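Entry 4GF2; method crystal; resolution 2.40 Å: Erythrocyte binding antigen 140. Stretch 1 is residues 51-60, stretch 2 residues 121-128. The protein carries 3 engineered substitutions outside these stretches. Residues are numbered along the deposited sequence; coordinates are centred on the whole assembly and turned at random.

Stretch 1, residues 51-60: SRLETMEKFK
Stretch 2 121-128: KKFSDYYK

Stretch 2 is helical from K121 to Y127, and K128 leaves the helix with positive phi (53/55). Stretch 1 is loop up to T55 and helical from M56. L53 lies in the loop at phi/psi 50/49. T55 caps the helix: its OG1 accepts from K58 N at 3.2 Å. The two helices run roughly antiparallel, at 147°, with axes 11.6 Å apart at closest. CA atoms pair L53 with K122 and M56 with Y126, each 7.2 Å apart.

Y126 covers the most surface. Its chi1 is m (-63°), chi2 -23°, and its CA-to-CB bond points toward stretch 1. The ring reaches the loop, where Y126 OH donates to L53 O at 2.6 Å. This is the only hydrogen bond across the contact.

M56 comes next. Its chi1 is m, with chi2 -130° and chi3 -136°. M56 CG sits over one face of the Y126 ring, 4.1 Å from the centroid. M56 CE lies 3.4 Å from Y127 CE1.

K122 is third, with chi1 to chi3 all m. This folds the chain beside the loop, with K122 CE 3.4 Å from L53 O. K122 NZ makes a weak bond to D125 OD2 at 3.3 Å, within a salt bridge.

F123 presents its edge to the face of F59, planes at 86°, with F59 CZ to F123 CE1 at 3.5 Å.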

# COMPACT_ATOMS: atom_id res chain seq x y z
N SER A 51 -29.98 -14.72 -41.19
CA SER A 51 -30.34 -14.72 -42.60
C SER A 51 -29.55 -15.77 -43.37
O SER A 51 -28.40 -16.05 -43.04
CB SER A 51 -30.10 -13.34 -43.21
OG SER A 51 -30.36 -13.34 -44.61
N ARG A 52 -30.18 -16.36 -44.38
CA ARG A 52 -29.50 -17.32 -45.24
C ARG A 52 -28.54 -16.60 -46.20
O ARG A 52 -27.72 -17.24 -46.85
CB ARG A 52 -30.52 -18.13 -46.03
CG ARG A 52 -31.47 -18.94 -45.16
CD ARG A 52 -32.55 -19.60 -45.99
NE ARG A 52 -33.49 -20.36 -45.16
CZ ARG A 52 -34.50 -19.83 -44.48
NH1 ARG A 52 -34.72 -18.52 -44.51
NH2 ARG A 52 -35.29 -20.61 -43.75
N LEU A 53 -28.66 -15.28 -46.27
CA LEU A 53 -27.82 -14.48 -47.16
C LEU A 53 -27.84 -15.09 -48.56
O LEU A 53 -26.79 -15.29 -49.19
CB LEU A 53 -26.39 -14.41 -46.61
CG LEU A 53 -26.28 -13.85 -45.19
CD1 LEU A 53 -24.84 -13.87 -44.72
CD2 LEU A 53 -26.84 -12.44 -45.13
N GLU A 54 -29.04 -15.38 -49.04
CA GLU A 54 -29.24 -16.13 -50.28
C GLU A 54 -28.54 -15.46 -51.46
O GLU A 54 -27.93 -16.13 -52.29
CB GLU A 54 -30.73 -16.28 -50.60
CG GLU A 54 -31.60 -16.68 -49.41
CD GLU A 54 -32.11 -15.48 -48.63
OE1 GLU A 54 -32.08 -14.36 -49.18
OE2 GLU A 54 -32.54 -15.66 -47.47
N THR A 55 -28.65 -14.14 -51.53
CA THR A 55 -28.10 -13.38 -52.64
C THR A 55 -27.26 -12.22 -52.14
O THR A 55 -27.23 -11.93 -50.94
CB THR A 55 -29.21 -12.83 -53.54
OG1 THR A 55 -29.97 -11.86 -52.81
CG2 THR A 55 -30.13 -13.95 -54.01
N MET A 56 -26.58 -11.54 -53.06
CA MET A 56 -25.77 -10.38 -52.71
C MET A 56 -26.67 -9.22 -52.31
O MET A 56 -26.31 -8.42 -51.44
CB MET A 56 -24.88 -9.97 -53.88
CG MET A 56 -23.88 -11.03 -54.30
SD MET A 56 -22.20 -10.39 -54.42
CE MET A 56 -21.67 -11.15 -55.94
N GLU A 57 -27.83 -9.12 -52.95
CA GLU A 57 -28.80 -8.10 -52.58
C GLU A 57 -29.17 -8.28 -51.12
O GLU A 57 -29.23 -7.31 -50.36
CB GLU A 57 -30.06 -8.20 -53.46
CG GLU A 57 -29.80 -7.98 -54.94
CD GLU A 57 -31.09 -7.87 -55.75
OE1 GLU A 57 -32.11 -7.43 -55.18
OE2 GLU A 57 -31.07 -8.23 -56.95
N LYS A 58 -29.40 -9.52 -50.72
CA LYS A 58 -29.77 -9.82 -49.34
C LYS A 58 -28.63 -9.43 -48.40
O LYS A 58 -28.85 -8.77 -47.39
CB LYS A 58 -30.10 -11.30 -49.18
CG LYS A 58 -30.83 -11.63 -47.89
CD LYS A 58 -32.16 -10.91 -47.80
CE LYS A 58 -32.96 -11.34 -46.58
NZ LYS A 58 -34.24 -10.59 -46.47
N PHE A 59 -27.41 -9.85 -48.74
CA PHE A 59 -26.25 -9.52 -47.92
C PHE A 59 -26.15 -8.02 -47.71
O PHE A 59 -25.83 -7.56 -46.62
CB PHE A 59 -24.96 -10.04 -48.56
CG PHE A 59 -23.72 -9.57 -47.87
CD1 PHE A 59 -23.27 -10.19 -46.72
CD2 PHE A 59 -23.00 -8.49 -48.36
CE1 PHE A 59 -22.13 -9.74 -46.07
CE2 PHE A 59 -21.86 -8.04 -47.72
CZ PHE A 59 -21.43 -8.67 -46.57
N LYS A 60 -26.41 -7.26 -48.77
CA LYS A 60 -26.39 -5.80 -48.70
C LYS A 60 -27.47 -5.32 -47.74
O LYS A 60 -27.21 -4.47 -46.88
CB LYS A 60 -26.62 -5.21 -50.09
CG LYS A 60 -26.82 -3.70 -50.11
CD LYS A 60 -25.61 -2.96 -49.56
CE LYS A 60 -25.77 -1.46 -49.70
NZ LYS A 60 -25.77 -1.00 -51.12
N LYS A 121 -17.81 -17.59 -46.13
CA LYS A 121 -18.38 -18.76 -46.78
C LYS A 121 -19.40 -18.33 -47.83
O LYS A 121 -19.47 -18.91 -48.91
CB LYS A 121 -19.02 -19.69 -45.75
CG LYS A 121 -19.55 -21.00 -46.32
CD LYS A 121 -21.03 -20.90 -46.67
CE LYS A 121 -21.52 -22.15 -47.39
NZ LYS A 121 -22.98 -22.10 -47.63
N LYS A 122 -20.18 -17.31 -47.51
CA LYS A 122 -21.19 -16.83 -48.45
C LYS A 122 -20.54 -16.17 -49.65
O LYS A 122 -21.01 -16.31 -50.78
CB LYS A 122 -22.14 -15.85 -47.76
CG LYS A 122 -22.99 -16.48 -46.66
CD LYS A 122 -23.64 -17.78 -47.12
CE LYS A 122 -24.47 -17.58 -48.38
NZ LYS A 122 -25.14 -18.84 -48.81
N PHE A 123 -19.45 -15.44 -49.42
CA PHE A 123 -18.74 -14.80 -50.52
C PHE A 123 -18.00 -15.85 -51.36
O PHE A 123 -17.74 -15.62 -52.53
CB PHE A 123 -17.80 -13.71 -50.00
CG PHE A 123 -18.41 -12.34 -50.02
CD1 PHE A 123 -19.26 -11.93 -49.00
CD2 PHE A 123 -18.14 -11.46 -51.05
CE1 PHE A 123 -19.82 -10.66 -49.02
CE2 PHE A 123 -18.70 -10.19 -51.08
CZ PHE A 123 -19.54 -9.79 -50.06
N SER A 124 -17.68 -16.99 -50.75
CA SER A 124 -17.18 -18.13 -51.51
C SER A 124 -18.24 -18.59 -52.50
O SER A 124 -17.94 -18.89 -53.65
CB SER A 124 -16.81 -19.29 -50.59
OG SER A 124 -15.48 -19.18 -50.13
N ASP A 125 -19.48 -18.65 -52.03
CA ASP A 125 -20.60 -19.04 -52.88
C ASP A 125 -20.88 -17.99 -53.95
O ASP A 125 -21.07 -18.32 -55.12
CB ASP A 125 -21.85 -19.28 -52.04
CG ASP A 125 -21.66 -20.35 -50.98
OD1 ASP A 125 -20.77 -21.21 -51.16
OD2 ASP A 125 -22.39 -20.33 -49.97
N TYR A 126 -20.88 -16.72 -53.55
CA TYR A 126 -21.19 -15.63 -54.46
C TYR A 126 -20.25 -15.61 -55.65
O TYR A 126 -20.68 -15.49 -56.80
CB TYR A 126 -21.11 -14.28 -53.72
CG TYR A 126 -22.10 -14.10 -52.59
CD1 TYR A 126 -23.29 -14.83 -52.55
CD2 TYR A 126 -21.85 -13.20 -51.57
CE1 TYR A 126 -24.19 -14.66 -51.51
CE2 TYR A 126 -22.74 -13.03 -50.53
CZ TYR A 126 -23.91 -13.76 -50.50
OH TYR A 126 -24.80 -13.58 -49.47
N TYR A 127 -18.95 -15.75 -55.38
CA TYR A 127 -17.94 -15.62 -56.42
C TYR A 127 -17.31 -16.96 -56.81
O TYR A 127 -16.55 -17.04 -57.78
CB TYR A 127 -16.85 -14.65 -55.97
CG TYR A 127 -17.34 -13.23 -55.87
CD1 TYR A 127 -18.09 -12.81 -54.78
CD2 TYR A 127 -17.06 -12.31 -56.87
CE1 TYR A 127 -18.55 -11.52 -54.69
CE2 TYR A 127 -17.51 -11.02 -56.79
CZ TYR A 127 -18.25 -10.62 -55.70
OH TYR A 127 -18.71 -9.33 -55.62
N LYS A 128 -17.63 -18.01 -56.06
CA LYS A 128 -17.04 -19.31 -56.31
C LYS A 128 -15.52 -19.18 -56.34
O LYS A 128 -14.86 -19.56 -57.31
CB LYS A 128 -17.58 -19.90 -57.61
CG LYS A 128 -19.08 -20.10 -57.57
CD LYS A 128 -19.63 -20.69 -58.86
CE LYS A 128 -21.15 -20.77 -58.81
NZ LYS A 128 -21.65 -21.52 -57.62